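Local coordinates for putative lipoprotein (Bacteroides ovatus, PDB 3OQQ) that is of unknown function but is probably an extracellular lipoprotein, and binds calcium ions at several sites, at residues P112-D117 with H162-M167; Y61-T66 with E71-F76. One frame throughout, in Å; residues are numbered along the deposited sequence.

Contact 1: P112-D117 with H162-M167; sequences PTNETD and HSQQMM. With CA (calcium ion), chain E.
Asn114 and Gln164 reach in from two separate loops and set their amide oxygens on one calcium ion, with the carboxylate of Asp117 beside them. Asn114 OD1 makes the shorter of the two amide bonds to the calcium, 2.2 Å, against 2.4 Å for Gln164 OE1. These side chains cross at about a right angle and their amide planes stand 89° apart; Asn114 OD1 and Gln164 OE1 come within 3.3 Å because both bind the ion, not through a hydrogen bond. Asp117 is bidentate: OD1 binds the calcium at 2.5 Å and OD2 a little farther off. Its CB points toward the 162-167 loop, and chi1 (71°) sets CG between the backbone N and the carbonyl carbon, where both oxygens meet the calcium. Gln164 CG lies opposite the backbone N, and a bend at chi2 (63°) carries the amide across to the ion. The other half of that amide contributes as well, since Gln164 NE2 makes a weak hydrogen bond to Asp117 OD2 at 3.4 Å. Two waters bring the ligand atoms to six. One donates a hydrogen bond to Asn114 O at 2.9 Å; the other lies 3.0 Å from Ser163 O of the 162-167 loop. The two backbones stay well apart, Asp117 CA to Gln164 CA being 8.4 Å, and the calcium ties together two loops that bury little surface on each other. Segment 112-117 belongs to the loop between strands 96-104 and 122-131, and segment 162-167 to the loop between strands 150-161 and 173-184. Gln165 fixes the second loop to Asp40, Leu42, Arg47 and Gly119 through its amide, and His162 packs on helix 314-328.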
# COMPACT_ATOMS: atom_id res chain seq x y z
N PRO A 112 -4.76 -14.06 -29.27
CA PRO A 112 -5.47 -14.86 -28.27
C PRO A 112 -6.35 -15.96 -28.86
O PRO A 112 -6.98 -15.79 -29.91
CB PRO A 112 -6.30 -13.84 -27.50
CG PRO A 112 -6.44 -12.68 -28.39
CD PRO A 112 -5.29 -12.68 -29.34
N THR A 113 -6.28 -17.12 -28.20
CA THR A 113 -7.07 -18.35 -28.36
C THR A 113 -7.16 -18.95 -26.98
O THR A 113 -6.42 -18.53 -26.09
CB THR A 113 -6.54 -19.34 -29.40
OG1 THR A 113 -5.25 -19.80 -29.02
CG2 THR A 113 -6.58 -18.81 -30.83
N ASN A 114 -8.03 -19.95 -26.79
CA ASN A 114 -8.14 -20.59 -25.48
C ASN A 114 -6.85 -21.39 -25.14
O ASN A 114 -6.64 -21.74 -23.98
CB ASN A 114 -9.40 -21.44 -25.39
CG ASN A 114 -10.65 -20.61 -25.13
OD1 ASN A 114 -10.74 -19.86 -24.15
ND2 ASN A 114 -11.66 -20.73 -25.98
N GLU A 115 -5.97 -21.60 -26.14
CA GLU A 115 -4.67 -22.27 -26.03
C GLU A 115 -3.61 -21.30 -25.43
O GLU A 115 -2.69 -21.77 -24.76
CB GLU A 115 -4.22 -22.78 -27.42
CG GLU A 115 -2.84 -23.42 -27.50
CD GLU A 115 -2.39 -23.98 -28.85
OE1 GLU A 115 -2.56 -23.29 -29.88
OE2 GLU A 115 -1.80 -25.08 -28.85
N THR A 116 -3.78 -19.96 -25.63
CA THR A 116 -2.81 -18.92 -25.22
C THR A 116 -3.32 -17.87 -24.19
O THR A 116 -2.53 -17.01 -23.79
CB THR A 116 -2.33 -18.18 -26.48
OG1 THR A 116 -3.42 -17.44 -27.05
CG2 THR A 116 -1.75 -19.11 -27.53
N ASP A 117 -4.60 -17.94 -23.74
CA ASP A 117 -5.16 -16.94 -22.81
C ASP A 117 -5.37 -17.46 -21.37
O ASP A 117 -6.14 -16.87 -20.62
CB ASP A 117 -6.51 -16.43 -23.38
CG ASP A 117 -7.66 -17.44 -23.33
OD1 ASP A 117 -7.43 -18.62 -22.95
OD2 ASP A 117 -8.80 -17.06 -23.68
N HIS A 162 -11.18 -16.00 -12.32
CA HIS A 162 -12.30 -16.25 -13.21
C HIS A 162 -11.87 -17.23 -14.28
O HIS A 162 -10.71 -17.20 -14.70
CB HIS A 162 -12.78 -14.92 -13.84
CG HIS A 162 -13.17 -13.84 -12.87
ND1 HIS A 162 -13.49 -12.56 -13.31
CD2 HIS A 162 -13.31 -13.89 -11.52
CE1 HIS A 162 -13.79 -11.87 -12.22
NE2 HIS A 162 -13.69 -12.62 -11.12
N SER A 163 -12.78 -18.10 -14.75
CA SER A 163 -12.45 -19.08 -15.79
C SER A 163 -12.10 -18.40 -17.15
O SER A 163 -11.36 -18.98 -17.95
CB SER A 163 -13.60 -20.06 -15.98
OG SER A 163 -13.18 -21.17 -16.76
N GLN A 164 -12.63 -17.19 -17.38
CA GLN A 164 -12.45 -16.42 -18.61
C GLN A 164 -12.59 -14.91 -18.32
O GLN A 164 -13.45 -14.50 -17.54
CB GLN A 164 -13.49 -16.87 -19.66
CG GLN A 164 -13.36 -16.24 -21.05
CD GLN A 164 -12.08 -16.54 -21.81
OE1 GLN A 164 -11.54 -17.65 -21.81
NE2 GLN A 164 -11.62 -15.57 -22.57
N GLN A 165 -11.75 -14.10 -18.99
CA GLN A 165 -11.78 -12.65 -18.85
C GLN A 165 -12.88 -12.03 -19.73
O GLN A 165 -13.36 -12.69 -20.65
CB GLN A 165 -10.41 -12.04 -19.19
CG GLN A 165 -9.30 -12.46 -18.22
CD GLN A 165 -8.00 -11.73 -18.44
OE1 GLN A 165 -7.98 -10.56 -18.81
NE2 GLN A 165 -6.89 -12.39 -18.12
N MSE A 166 -13.26 -10.77 -19.44
CA MSE A 166 -14.24 -9.94 -20.16
C MSE A 166 -15.64 -10.58 -20.24
O MSE A 166 -16.16 -10.83 -21.33
CB MSE A 166 -13.73 -9.57 -21.58
CG MSE A 166 -12.55 -8.64 -21.56
SE MSE A 166 -11.86 -8.23 -23.33
CE MSE A 166 -11.48 -10.02 -23.91
N MSE A 167 -16.24 -10.80 -19.07
CA MSE A 167 -17.58 -11.35 -18.92
C MSE A 167 -18.56 -10.24 -18.53
O MSE A 167 -18.14 -9.21 -18.00
CB MSE A 167 -17.59 -12.48 -17.86
CG MSE A 167 -16.64 -13.64 -18.17
SE MSE A 167 -17.26 -14.90 -19.55
CE MSE A 167 -16.36 -14.18 -21.09
CA CA E . -9.76 -19.15 -22.36
O HOH W 1 -8.67 -21.00 -21.99
O HOH W 2 -9.30 -18.19 -19.93
O HOH W 3 -8.64 -15.62 -19.35

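Contact 2: Y61-T66 with E71-F76; sequences YMKYNT and EATKEF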
# COMPACT_ATOMS: atom_id res chain seq x y z
N TYR A 61 2.75 1.66 -20.65
CA TYR A 61 3.51 0.76 -21.51
C TYR A 61 3.01 -0.65 -21.38
O TYR A 61 3.01 -1.23 -20.30
CB TYR A 61 5.02 0.85 -21.16
CG TYR A 61 5.52 2.27 -21.25
CD1 TYR A 61 5.44 3.13 -20.16
CD2 TYR A 61 6.01 2.78 -22.45
CE1 TYR A 61 5.85 4.46 -20.25
CE2 TYR A 61 6.40 4.11 -22.56
CZ TYR A 61 6.33 4.94 -21.45
OH TYR A 61 6.75 6.24 -21.53
N MSE A 62 2.58 -1.19 -22.52
CA MSE A 62 2.08 -2.55 -22.60
C MSE A 62 3.19 -3.45 -23.12
O MSE A 62 3.67 -3.26 -24.24
CB MSE A 62 0.85 -2.60 -23.53
CG MSE A 62 0.20 -3.98 -23.63
SE MSE A 62 -1.19 -4.06 -24.99
CE MSE A 62 -0.08 -4.16 -26.49
N LYS A 63 3.64 -4.41 -22.28
CA LYS A 63 4.64 -5.38 -22.70
C LYS A 63 3.88 -6.60 -23.21
O LYS A 63 2.90 -7.05 -22.58
CB LYS A 63 5.63 -5.74 -21.59
CG LYS A 63 6.51 -4.54 -21.21
CD LYS A 63 7.99 -4.86 -21.04
CE LYS A 63 8.71 -3.60 -20.60
NZ LYS A 63 9.88 -3.26 -21.44
N TYR A 64 4.29 -7.11 -24.38
CA TYR A 64 3.61 -8.25 -24.96
C TYR A 64 4.58 -9.21 -25.66
O TYR A 64 5.66 -8.81 -26.11
CB TYR A 64 2.52 -7.77 -25.96
CG TYR A 64 3.05 -7.14 -27.24
CD1 TYR A 64 3.28 -5.77 -27.32
CD2 TYR A 64 3.22 -7.90 -28.40
CE1 TYR A 64 3.70 -5.18 -28.51
CE2 TYR A 64 3.64 -7.32 -29.59
CZ TYR A 64 3.88 -5.96 -29.64
OH TYR A 64 4.29 -5.37 -30.81
N ASN A 65 4.16 -10.48 -25.78
CA ASN A 65 4.88 -11.55 -26.45
C ASN A 65 4.62 -11.47 -27.92
O ASN A 65 3.46 -11.38 -28.34
CB ASN A 65 4.45 -12.92 -25.91
CG ASN A 65 4.73 -13.06 -24.44
OD1 ASN A 65 5.81 -12.74 -23.97
ND2 ASN A 65 3.75 -13.49 -23.66
N THR A 66 5.69 -11.50 -28.72
CA THR A 66 5.59 -11.44 -30.16
C THR A 66 5.49 -12.83 -30.73
O THR A 66 5.85 -13.81 -30.06
CB THR A 66 6.78 -10.70 -30.79
OG1 THR A 66 7.97 -11.49 -30.64
CG2 THR A 66 6.96 -9.25 -30.27
N GLU A 71 9.91 -10.18 -26.56
CA GLU A 71 8.96 -9.34 -25.88
C GLU A 71 9.06 -7.93 -26.42
O GLU A 71 10.16 -7.43 -26.67
CB GLU A 71 9.07 -9.39 -24.35
CG GLU A 71 10.43 -9.10 -23.75
CD GLU A 71 10.35 -9.14 -22.24
OE1 GLU A 71 10.18 -10.25 -21.68
OE2 GLU A 71 10.37 -8.05 -21.62
N ALA A 72 7.91 -7.33 -26.67
CA ALA A 72 7.85 -6.00 -27.23
C ALA A 72 7.06 -5.10 -26.33
O ALA A 72 6.32 -5.59 -25.47
CB ALA A 72 7.21 -6.04 -28.61
N THR A 73 7.21 -3.79 -26.52
CA THR A 73 6.50 -2.79 -25.76
C THR A 73 5.75 -1.87 -26.69
O THR A 73 6.28 -1.46 -27.71
CB THR A 73 7.50 -2.00 -24.90
OG1 THR A 73 8.30 -2.92 -24.18
CG2 THR A 73 6.80 -1.05 -23.90
N LYS A 74 4.51 -1.52 -26.32
CA LYS A 74 3.73 -0.52 -27.03
C LYS A 74 3.26 0.54 -26.04
O LYS A 74 2.75 0.21 -24.97
CB LYS A 74 2.55 -1.10 -27.82
CG LYS A 74 2.02 -0.05 -28.81
CD LYS A 74 0.74 -0.42 -29.51
CE LYS A 74 0.28 0.75 -30.36
NZ LYS A 74 -0.93 0.43 -31.14
N GLU A 75 3.48 1.80 -26.40
CA GLU A 75 3.11 2.97 -25.61
C GLU A 75 1.64 3.34 -25.86
O GLU A 75 1.19 3.34 -27.01
CB GLU A 75 4.04 4.12 -25.99
CG GLU A 75 4.00 5.33 -25.07
CD GLU A 75 5.00 6.40 -25.48
OE1 GLU A 75 4.74 7.09 -26.49
OE2 GLU A 75 6.05 6.53 -24.81
N PHE A 76 0.91 3.64 -24.78
CA PHE A 76 -0.49 4.05 -24.83
C PHE A 76 -0.72 5.32 -24.04
O PHE A 76 -0.27 5.44 -22.90
CB PHE A 76 -1.41 2.94 -24.29
CG PHE A 76 -1.56 1.76 -25.22
CD1 PHE A 76 -2.52 1.77 -26.22
CD2 PHE A 76 -0.72 0.66 -25.12
CE1 PHE A 76 -2.65 0.69 -27.09
CE2 PHE A 76 -0.86 -0.43 -25.98
CZ PHE A 76 -1.83 -0.41 -26.95
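From Tyr61 to Asn65 the first strand runs antiparallel to Glu71-Phe76, twisted so that their directions make 150°, with Met62-Lys74 and Tyr64-Ala72 as the hydrogen-bonded pairs. Each of these pairs closes a two-bond ring: Met62 N to Lys74 O is 2.8 Å and nearly straight (173°), and the other three bonds are equally short. Side chains alternate between the two faces. On the face of Met62, Tyr64, Ala72 and Lys74, the methyl of Ala72 sits over the ring of Tyr64 in a CH-pi contact, CB lying 3.8 Å from the ring centroid and shifted toward the rim. Tyr64 CG sits between the backbone N and the carbonyl carbon (chi1 69°), which brings a ring face against this methyl; Thr66 CG2 also touches Ala72 CB, at 3.6 Å. Farther along, Met62, a selenomethionine, meets Phe76: its CB comes to the ring edge, 3.7 Å from Phe76 CE2, while SE approaches obliquely in a Met-aromatic contact. The other face is more polar. Lys63 bends at chi2 and chi4, and its NZ donates to Thr73 OG1 at 3.2 Å and weakly to Lys29 O. Thr73 turns its CG2 to the edge of the Tyr61 ring. Glu75 runs alongside Tyr61, pointing the same way, and the Tyr61 hydroxyl donates weakly to Glu75 OE2 at 3.4 Å. This is a beta hairpin, strands 59-65 and 71-80, inside a larger antiparallel arrangement. Strand 23-26 flanks 59-65 on its other edge, and Tyr64 OH is hydrogen-bonded to Asp108. Strand 96-104 pairs with 71-80, its Leu103 touching both Met62 and Phe76, and its Val101 touching Phe76.

How the contacts relate
The hairpin of contact 2 comes first in the sequence, and both of its segments precede those of contact 1. Their centres lie 19 Å apart with nearest atoms about 7 Å apart, so they do not touch. Contact 1 joins two loops through the calcium ion, whereas contact 2 joins neighbouring strands by backbone pairing. One connection is the chain between them: strand 96-104, which borders the hairpin's second strand, leads on to Val110, backbone-bonded to Asn65 just before the 112-117 loop. The first modelled residues also reach both, with Ser20 accepting from Asn65 and Thr21 bonding to Thr116 through the backbone.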